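Inulin fructotransferase (Bacillus sp. snu-7, PDB 2INV) catalyses the breakdown of inulin by intramolecular fructosyl transfer, releasing terminal fructose pairs as the cyclic disaccharide difructose anhydride. Local coordinates at residues A[210-215]-A[235-240]; A[241-246]-A[264-269]; A[254-259]-A[277-282]. All coordinates share one frame; numbering follows the deposited sequence.

All three contacts join neighbouring coils of the right-handed parallel beta-helix. Contact 1 is the most open, its loop residues held largely by polar side chains, whereas contacts 2 and 3 are almost wholly buried. Contact 2 lies against the other two subunits and a bound phosphonate; contact 3 touches no other protein chain and keeps a charged cluster on one face and an apolar row on the other. Strand 232-240 of contact 1 pairs with strand 258-260 of contact 3 and runs on into contact 2, to which E240 OE1 is tied by a 3.0 Å salt bridge with R264 NH1. F259 of contact 3 packs on A236, L242, C265 and V267, joining the three inside the helix.

Contact 1: residues A[210-215]-A[235-240]; sequences ELTGAG and LAENHE
H239 turns one face of its imidazole to G215, whose CA stands 3.4 Å from the ring centroid of H239 and only 6° off the ring normal, a CH-pi contact. A side chain at G215 would run into CE1 of this ring. L211 meets H239 at about a right angle: its CB comes obliquely to within 3.3 Å of H239 NE2. That nitrogen is hydrogen-bonded at 2.9 Å to a water that also bonds to T212 O.

Where the chain leaves the ladder, E237 runs alongside T212, both pointing the same way. With its CG anti to the carbonyl carbon and the chain extended beyond, E237 carries OE1 past T212 CB to accept a 3.0 Å bond from G213 N on its anti side, 22° out of the carboxylate plane. N238 grips the same glycine, ND2 to G213 O at 3.0 Å, practically straight at 179° and in the amide plane. Both N-H and C=O of G213 are thus held by side chains of 235-240.

The loop separates two parallel ladders whose register differs by one residue. Before it, L211 N bonds to L235 O and E237 N to L211 O; after it, E240 N bonds to G215 O. In the beta-helix, strand 207-211 lies between strands 185-193 and 232-240, with L211 packing on V189, while A236 continues the ladder to E258 of strand 258-260.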
loop_
_atom_site.group_PDB
_atom_site.type_symbol
_atom_site.label_atom_id
_atom_site.label_comp_id
_atom_site.label_asym_id
_atom_site.label_seq_id
_atom_site.Cartn_x
_atom_site.Cartn_y
_atom_site.Cartn_z
ATOM N N GLU A 210 -15.073 9.233 -7.432
ATOM C CA GLU A 210 -16.047 8.794 -8.429
ATOM C C GLU A 210 -15.413 8.361 -9.754
ATOM O O GLU A 210 -14.992 9.200 -10.559
ATOM C CB GLU A 210 -17.058 9.916 -8.691
ATOM C CG GLU A 210 -17.936 10.245 -7.493
ATOM C CD GLU A 210 -18.780 11.486 -7.717
ATOM O OE1 GLU A 210 -18.374 12.570 -7.240
ATOM O OE2 GLU A 210 -19.839 11.389 -8.384
ATOM N N LEU A 211 -15.355 7.050 -9.973
ATOM C CA LEU A 211 -14.794 6.492 -11.199
ATOM C C LEU A 211 -15.960 6.137 -12.110
ATOM O O LEU A 211 -16.484 5.018 -12.090
ATOM C CB LEU A 211 -13.974 5.256 -10.872
ATOM C CG LEU A 211 -13.045 5.515 -9.688
ATOM C CD1 LEU A 211 -12.314 4.241 -9.305
ATOM C CD2 LEU A 211 -12.070 6.627 -10.037
ATOM N N THR A 212 -16.360 7.120 -12.905
ATOM C CA THR A 212 -17.492 6.999 -13.807
ATOM C C THR A 212 -17.156 6.550 -15.224
ATOM O O THR A 212 -15.995 6.359 -15.569
ATOM C CB THR A 212 -18.225 8.343 -13.868
ATOM O OG1 THR A 212 -17.316 9.354 -14.324
ATOM C CG2 THR A 212 -18.723 8.724 -12.479
ATOM N N GLY A 213 -18.200 6.385 -16.032
ATOM C CA GLY A 213 -18.033 5.971 -17.411
ATOM C C GLY A 213 -17.663 4.501 -17.524
ATOM O O GLY A 213 -18.510 3.641 -17.812
ATOM N N ALA A 214 -16.383 4.209 -17.314
ATOM C CA ALA A 214 -15.884 2.840 -17.393
ATOM C C ALA A 214 -14.426 2.871 -16.969
ATOM O O ALA A 214 -13.828 3.954 -16.882
ATOM C CB ALA A 214 -16.009 2.320 -18.815
ATOM N N GLY A 215 -13.851 1.703 -16.697
ATOM C CA GLY A 215 -12.466 1.682 -16.279
ATOM C C GLY A 215 -11.740 0.366 -16.460
ATOM O O GLY A 215 -12.345 -0.688 -16.652
ATOM N N LEU A 235 -16.938 5.160 -5.632
ATOM C CA LEU A 235 -17.909 4.743 -6.630
ATOM C C LEU A 235 -17.196 4.301 -7.903
ATOM O O LEU A 235 -16.261 4.963 -8.360
ATOM C CB LEU A 235 -18.853 5.910 -6.920
ATOM C CG LEU A 235 -19.729 5.884 -8.172
ATOM C CD1 LEU A 235 -20.677 4.697 -8.150
ATOM C CD2 LEU A 235 -20.507 7.187 -8.241
ATOM N N ALA A 236 -17.631 3.178 -8.468
ATOM C CA ALA A 236 -17.018 2.669 -9.685
ATOM C C ALA A 236 -18.071 2.259 -10.709
ATOM O O ALA A 236 -18.980 1.488 -10.402
ATOM C CB ALA A 236 -16.127 1.497 -9.355
ATOM N N GLU A 237 -17.938 2.765 -11.932
ATOM C CA GLU A 237 -18.899 2.461 -12.984
ATOM C C GLU A 237 -18.309 1.665 -14.134
ATOM O O GLU A 237 -17.406 2.126 -14.835
ATOM C CB GLU A 237 -19.519 3.749 -13.530
ATOM C CG GLU A 237 -20.216 4.589 -12.462
ATOM C CD GLU A 237 -20.917 5.798 -13.048
ATOM O OE1 GLU A 237 -20.591 6.182 -14.195
ATOM O OE2 GLU A 237 -21.765 6.389 -12.348
ATOM N N ASN A 238 -18.837 0.461 -14.322
ATOM C CA ASN A 238 -18.403 -0.419 -15.400
ATOM C C ASN A 238 -16.886 -0.548 -15.434
ATOM O O ASN A 238 -16.252 -0.357 -16.473
ATOM C CB ASN A 238 -18.934 0.120 -16.726
ATOM C CG ASN A 238 -20.397 0.510 -16.637
ATOM O OD1 ASN A 238 -21.250 -0.310 -16.281
ATOM N ND2 ASN A 238 -20.696 1.768 -16.950
ATOM N N HIS A 239 -16.320 -0.859 -14.270
ATOM C CA HIS A 239 -14.888 -1.043 -14.124
ATOM C C HIS A 239 -14.569 -2.512 -14.184
ATOM O O HIS A 239 -15.380 -3.360 -13.809
ATOM C CB HIS A 239 -14.382 -0.477 -12.798
ATOM C CG HIS A 239 -13.791 0.890 -12.917
ATOM N ND1 HIS A 239 -12.446 1.139 -12.754
ATOM C CD2 HIS A 239 -14.365 2.089 -13.178
ATOM C CE1 HIS A 239 -12.217 2.432 -12.903
ATOM N NE2 HIS A 239 -13.364 3.030 -13.161
ATOM N N GLU A 240 -13.365 -2.794 -14.649
ATOM C CA GLU A 240 -12.884 -4.144 -14.787
ATOM C C GLU A 240 -11.464 -4.106 -14.258
ATOM O O GLU A 240 -10.711 -3.190 -14.576
ATOM C CB GLU A 240 -12.917 -4.522 -16.265
ATOM C CG GLU A 240 -12.055 -5.704 -16.661
ATOM C CD GLU A 240 -12.834 -6.995 -16.761
ATOM O OE1 GLU A 240 -14.073 -6.939 -16.926
ATOM O OE2 GLU A 240 -12.199 -8.070 -16.703
HETATM O O HOH W 1 -13.409 5.666 -14.376
#

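Contact 2: residues A[241-246]-A[264-269]. With 2PO (phosphonate), chain H.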
loop_
_atom_site.group_PDB
_atom_site.type_symbol
_atom_site.label_atom_id
_atom_site.label_comp_id
_atom_site.label_asym_id
_atom_site.label_seq_id
_atom_site.Cartn_x
_atom_site.Cartn_y
_atom_site.Cartn_z
ATOM N N GLY A 241 -11.109 -5.080 -13.427
ATOM C CA GLY A 241 -9.770 -5.119 -12.864
ATOM C C GLY A 241 -9.497 -4.113 -11.754
ATOM O O GLY A 241 -8.336 -3.847 -11.429
ATOM N N LEU A 242 -10.551 -3.563 -11.155
ATOM C CA LEU A 242 -10.374 -2.603 -10.072
ATOM C C LEU A 242 -9.910 -3.305 -8.803
ATOM O O LEU A 242 -10.478 -4.320 -8.404
ATOM C CB LEU A 242 -11.681 -1.857 -9.792
ATOM C CG LEU A 242 -11.684 -0.767 -8.708
ATOM C CD1 LEU A 242 -10.639 0.295 -9.022
ATOM C CD2 LEU A 242 -13.064 -0.132 -8.616
ATOM N N LEU A 243 -8.859 -2.766 -8.195
ATOM C CA LEU A 243 -8.313 -3.310 -6.963
ATOM C C LEU A 243 -8.527 -2.237 -5.913
ATOM O O LEU A 243 -8.076 -1.101 -6.070
ATOM C CB LEU A 243 -6.813 -3.571 -7.105
ATOM C CG LEU A 243 -6.234 -4.892 -6.599
ATOM C CD1 LEU A 243 -4.735 -4.719 -6.411
ATOM C CD2 LEU A 243 -6.879 -5.299 -5.293
ATOM N N VAL A 244 -9.232 -2.590 -4.851
ATOM C CA VAL A 244 -9.472 -1.647 -3.779
ATOM C C VAL A 244 -8.950 -2.395 -2.566
ATOM O O VAL A 244 -9.484 -3.434 -2.173
ATOM C CB VAL A 244 -10.963 -1.309 -3.697
ATOM C CG1 VAL A 244 -11.215 -0.308 -2.586
ATOM C CG2 VAL A 244 -11.412 -0.724 -5.032
ATOM N N THR A 245 -7.888 -1.851 -1.983
ATOM C CA THR A 245 -7.219 -2.511 -0.881
ATOM C C THR A 245 -6.552 -1.556 0.117
ATOM O O THR A 245 -6.103 -0.469 -0.247
ATOM C CB THR A 245 -6.143 -3.435 -1.469
ATOM O OG1 THR A 245 -4.803 -2.746 -1.923
ATOM C CG2 THR A 245 -6.573 -4.428 -2.475
ATOM N N GLY A 246 -6.479 -1.991 1.371
ATOM C CA GLY A 246 -5.841 -1.202 2.413
ATOM C C GLY A 246 -6.362 0.207 2.615
ATOM O O GLY A 246 -5.609 1.105 2.978
ATOM N N ARG A 264 -15.161 -8.573 -12.353
ATOM C CA ARG A 264 -13.839 -9.040 -11.966
ATOM C C ARG A 264 -13.006 -8.035 -11.181
ATOM O O ARG A 264 -11.810 -7.880 -11.442
ATOM C CB ARG A 264 -13.038 -9.450 -13.198
ATOM C CG ARG A 264 -13.638 -10.567 -13.995
ATOM C CD ARG A 264 -14.023 -10.076 -15.371
ATOM N NE ARG A 264 -15.098 -10.894 -15.912
ATOM C CZ ARG A 264 -15.913 -10.524 -16.890
ATOM N NH1 ARG A 264 -15.780 -9.339 -17.452
ATOM N NH2 ARG A 264 -16.882 -11.337 -17.284
ATOM N N CYS A 265 -13.617 -7.343 -10.229
ATOM C CA CYS A 265 -12.859 -6.385 -9.435
ATOM C C CYS A 265 -12.589 -7.035 -8.093
ATOM O O CYS A 265 -13.102 -8.133 -7.825
ATOM C CB CYS A 265 -13.645 -5.084 -9.248
ATOM S SG CYS A 265 -14.007 -4.217 -10.790
ATOM N N SER A 266 -11.799 -6.374 -7.251
ATOM C CA SER A 266 -11.491 -6.948 -5.950
ATOM C C SER A 266 -11.445 -5.915 -4.839
ATOM O O SER A 266 -10.767 -4.886 -4.954
ATOM C CB SER A 266 -10.154 -7.696 -6.010
ATOM O OG SER A 266 -9.769 -8.147 -4.728
ATOM N N VAL A 267 -12.173 -6.199 -3.763
ATOM C CA VAL A 267 -12.209 -5.320 -2.606
ATOM C C VAL A 267 -11.725 -6.170 -1.436
ATOM O O VAL A 267 -12.488 -6.942 -0.846
ATOM C CB VAL A 267 -13.634 -4.799 -2.370
ATOM C CG1 VAL A 267 -13.685 -3.931 -1.130
ATOM C CG2 VAL A 267 -14.084 -3.996 -3.587
ATOM N N THR A 268 -10.446 -6.004 -1.113
ATOM C CA THR A 268 -9.793 -6.787 -0.078
ATOM C C THR A 268 -8.922 -5.999 0.897
ATOM O O THR A 268 -8.334 -4.977 0.538
ATOM C CB THR A 268 -8.885 -7.830 -0.746
ATOM O OG1 THR A 268 -9.607 -8.497 -1.790
ATOM C CG2 THR A 268 -8.382 -8.832 0.277
ATOM N N SER A 269 -8.832 -6.498 2.127
ATOM C CA SER A 269 -7.987 -5.885 3.152
ATOM C C SER A 269 -8.331 -4.422 3.425
ATOM O O SER A 269 -7.453 -3.562 3.430
ATOM C CB SER A 269 -6.521 -5.989 2.723
ATOM O OG SER A 269 -6.173 -7.333 2.453
HETATM P P 2PO H . -2.073 -3.528 0.811
HETATM O O1P 2PO H . -0.872 -4.019 -0.086
HETATM O O2P 2PO H . -2.930 -2.518 -0.067
HETATM O O3P 2PO H . -1.731 -3.057 2.185
#
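T245 and T268 face the same way on adjacent strands of the parallel beta-helix, where strands 243-245 and 266-268 run 8° from parallel on successive coils. The middle of the ladder is held by S266 N to L242 O, V244 N to S266 O and T268 N to V244 O. At one end C265 SG lies against L242 CB at 3.5 Å and accepts a weak bond from L242 N. Across the sheet from the threonines, V244 CB meets V267 CG2 at 4.1 Å.

T268 OG1 donates to S266 OG at 3.0 Å, a bond within one strand; an alanine in place of S266 would keep the CB but would probably leave the T268 hydroxyl without this buried acceptor.

From T245, CB sits 3.3 Å from T268 O. Its CG2 branch also lies near that carbonyl. The hydroxyl branch stands between the backbone N and the carbonyl carbon (chi1 79°) and leads to the bound phosphonate, which is also hydrogen-bonded to T245 OG1 of the second and third subunits. Here T245 OG1 donates to phosphonate O2P at 2.6 Å.

Contact 3: residues A[254-259]-A[277-282]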
loop_
_atom_site.group_PDB
_atom_site.type_symbol
_atom_site.label_atom_id
_atom_site.label_comp_id
_atom_site.label_asym_id
_atom_site.label_seq_id
_atom_site.Cartn_x
_atom_site.Cartn_y
_atom_site.Cartn_z
ATOM N N ARG A 254 -23.434 7.558 1.688
ATOM C CA ARG A 254 -24.695 6.819 1.654
ATOM C C ARG A 254 -24.233 5.372 1.570
ATOM O O ARG A 254 -24.930 4.440 1.983
ATOM C CB ARG A 254 -25.520 7.188 0.410
ATOM C CG ARG A 254 -24.903 6.734 -0.910
ATOM C CD ARG A 254 -25.666 7.285 -2.114
ATOM N NE ARG A 254 -25.252 6.628 -3.351
ATOM C CZ ARG A 254 -25.275 7.205 -4.547
ATOM N NH1 ARG A 254 -25.691 8.458 -4.679
ATOM N NH2 ARG A 254 -24.872 6.530 -5.614
ATOM N N SER A 255 -23.026 5.218 1.029
ATOM C CA SER A 255 -22.369 3.929 0.865
ATOM C C SER A 255 -20.879 4.195 1.042
ATOM O O SER A 255 -20.446 5.347 1.001
ATOM C CB SER A 255 -22.648 3.358 -0.535
ATOM O OG SER A 255 -22.131 4.219 -1.541
ATOM N N LEU A 256 -20.097 3.141 1.250
ATOM C CA LEU A 256 -18.659 3.307 1.416
ATOM C C LEU A 256 -17.974 2.811 0.155
ATOM O O LEU A 256 -16.982 3.383 -0.291
ATOM C CB LEU A 256 -18.157 2.535 2.640
ATOM C CG LEU A 256 -18.657 3.032 4.001
ATOM C CD1 LEU A 256 -18.009 2.205 5.098
ATOM C CD2 LEU A 256 -18.332 4.510 4.188
ATOM N N ILE A 257 -18.509 1.740 -0.415
ATOM C CA ILE A 257 -17.981 1.189 -1.649
ATOM C C ILE A 257 -19.173 0.828 -2.499
ATOM O O ILE A 257 -20.016 0.019 -2.108
ATOM C CB ILE A 257 -17.104 -0.041 -1.408
ATOM C CG1 ILE A 257 -15.825 0.386 -0.687
ATOM C CG2 ILE A 257 -16.764 -0.710 -2.741
ATOM C CD1 ILE A 257 -14.935 -0.755 -0.279
ATOM N N GLU A 258 -19.236 1.440 -3.673
ATOM C CA GLU A 258 -20.371 1.235 -4.544
ATOM C C GLU A 258 -19.979 1.020 -5.994
ATOM O O GLU A 258 -19.508 1.937 -6.676
ATOM C CB GLU A 258 -21.300 2.442 -4.413
ATOM C CG GLU A 258 -22.667 2.251 -4.979
ATOM C CD GLU A 258 -23.499 3.497 -4.800
ATOM O OE1 GLU A 258 -23.487 4.050 -3.674
ATOM O OE2 GLU A 258 -24.170 3.931 -5.767
ATOM N N PHE A 259 -20.197 -0.205 -6.458
ATOM C CA PHE A 259 -19.888 -0.594 -7.826
ATOM C C PHE A 259 -21.173 -0.761 -8.630
ATOM O O PHE A 259 -22.111 -1.389 -8.156
ATOM C CB PHE A 259 -19.214 -1.973 -7.869
ATOM C CG PHE A 259 -17.823 -2.030 -7.304
ATOM C CD1 PHE A 259 -17.134 -0.880 -6.946
ATOM C CD2 PHE A 259 -17.177 -3.266 -7.186
ATOM C CE1 PHE A 259 -15.813 -0.960 -6.481
ATOM C CE2 PHE A 259 -15.875 -3.348 -6.729
ATOM C CZ PHE A 259 -15.190 -2.194 -6.376
ATOM N N PRO A 277 -27.289 1.523 6.273
ATOM C CA PRO A 277 -27.503 0.330 5.458
ATOM C C PRO A 277 -26.761 0.488 4.128
ATOM O O PRO A 277 -26.540 1.605 3.666
ATOM C CB PRO A 277 -29.013 0.334 5.276
ATOM C CG PRO A 277 -29.481 0.748 6.625
ATOM C CD PRO A 277 -28.512 1.846 7.041
ATOM N N GLY A 278 -26.364 -0.634 3.539
ATOM C CA GLY A 278 -25.665 -0.611 2.263
ATOM C C GLY A 278 -24.319 0.102 2.204
ATOM O O GLY A 278 -24.110 0.980 1.366
HETATM N N MSE A 279 -23.391 -0.294 3.070
HETATM C CA MSE A 279 -22.054 0.303 3.105
HETATM C C MSE A 279 -21.241 -0.185 1.906
HETATM O O MSE A 279 -20.419 0.550 1.350
HETATM C CB MSE A 279 -21.339 -0.081 4.415
HETATM C CG MSE A 279 -21.757 0.745 5.610
HETATM SE SE MSE A 279 -21.559 -0.141 7.311
HETATM C CE MSE A 279 -23.028 -1.395 7.217
ATOM N N LEU A 280 -21.497 -1.429 1.510
ATOM C CA LEU A 280 -20.804 -2.066 0.395
ATOM C C LEU A 280 -21.886 -2.494 -0.595
ATOM O O LEU A 280 -22.659 -3.412 -0.315
ATOM C CB LEU A 280 -20.046 -3.303 0.898
ATOM C CG LEU A 280 -18.745 -3.517 -0.116
ATOM C CD1 LEU A 280 -17.727 -4.301 0.682
ATOM C CD2 LEU A 280 -19.285 -4.161 -1.342
ATOM N N ARG A 281 -21.939 -1.848 -1.756
ATOM C CA ARG A 281 -22.969 -2.173 -2.742
ATOM C C ARG A 281 -22.498 -2.656 -4.112
ATOM O O ARG A 281 -21.650 -2.041 -4.755
ATOM C CB ARG A 281 -23.890 -0.972 -2.945
ATOM C CG ARG A 281 -24.539 -0.457 -1.672
ATOM C CD ARG A 281 -25.550 0.632 -1.997
ATOM N NE ARG A 281 -25.720 1.574 -0.894
ATOM C CZ ARG A 281 -26.553 2.610 -0.920
ATOM N NH1 ARG A 281 -27.293 2.836 -1.997
ATOM N NH2 ARG A 281 -26.648 3.420 0.126
ATOM N N LEU A 282 -23.073 -3.771 -4.548
ATOM C CA LEU A 282 -22.785 -4.348 -5.858
ATOM C C LEU A 282 -24.122 -4.328 -6.583
ATOM O O LEU A 282 -24.983 -5.189 -6.405
ATOM C CB LEU A 282 -22.234 -5.772 -5.741
ATOM C CG LEU A 282 -20.766 -5.858 -6.179
ATOM C CD1 LEU A 282 -19.908 -4.935 -5.333
ATOM C CD2 LEU A 282 -20.274 -7.294 -6.071
HETATM O O HOH W 2 -23.968 2.895 4.106
#
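R281 stretches its arm beside E258 and fills the groove between that side chain and the backbone at R254 and S255, just before the corner. The arm is extended from CG to NE, with E258 CG resting 4.0 Å from R281 CB and S255 CB pressed obliquely against the guanidinium, 3.6 Å from R281 NE. OE1 of E258 lies over one face of the R281 guanidinium, displaced toward its rim, the carboxylate and guanidinium planes 6° apart; no N-H points at it. At the edge, R281 NE donates in plane to G278 O, while NH2 reaches R254 O at 2.7 Å from above the carbonyl plane.

The opposite face of the ladder is apolar. I257 CB abuts L280 CG, and L282 lies alongside F259, its CD1 3.7 Å from F259 CD2. At the corner of the beta-helix, L256 CD1 rests on CG of M279, a selenomethionine, and M279 O takes bonds from L256 N and I257 N. Residues F250 to R252 and F275, just upstream of the two segments, belong to a bound-sugar pocket.

R254 grips E258 side-on, NE to OE1, and NH2 to OE2 in a 2.7 Å salt bridge, and S255 OG adds a bond to OE1 on its anti lone pair. With R254 NE and R281 NH1 4.5 Å apart, the fixed carboxylate of E258 probably offsets both positive charges, R254 by direct bonds and the buried R281 across its face.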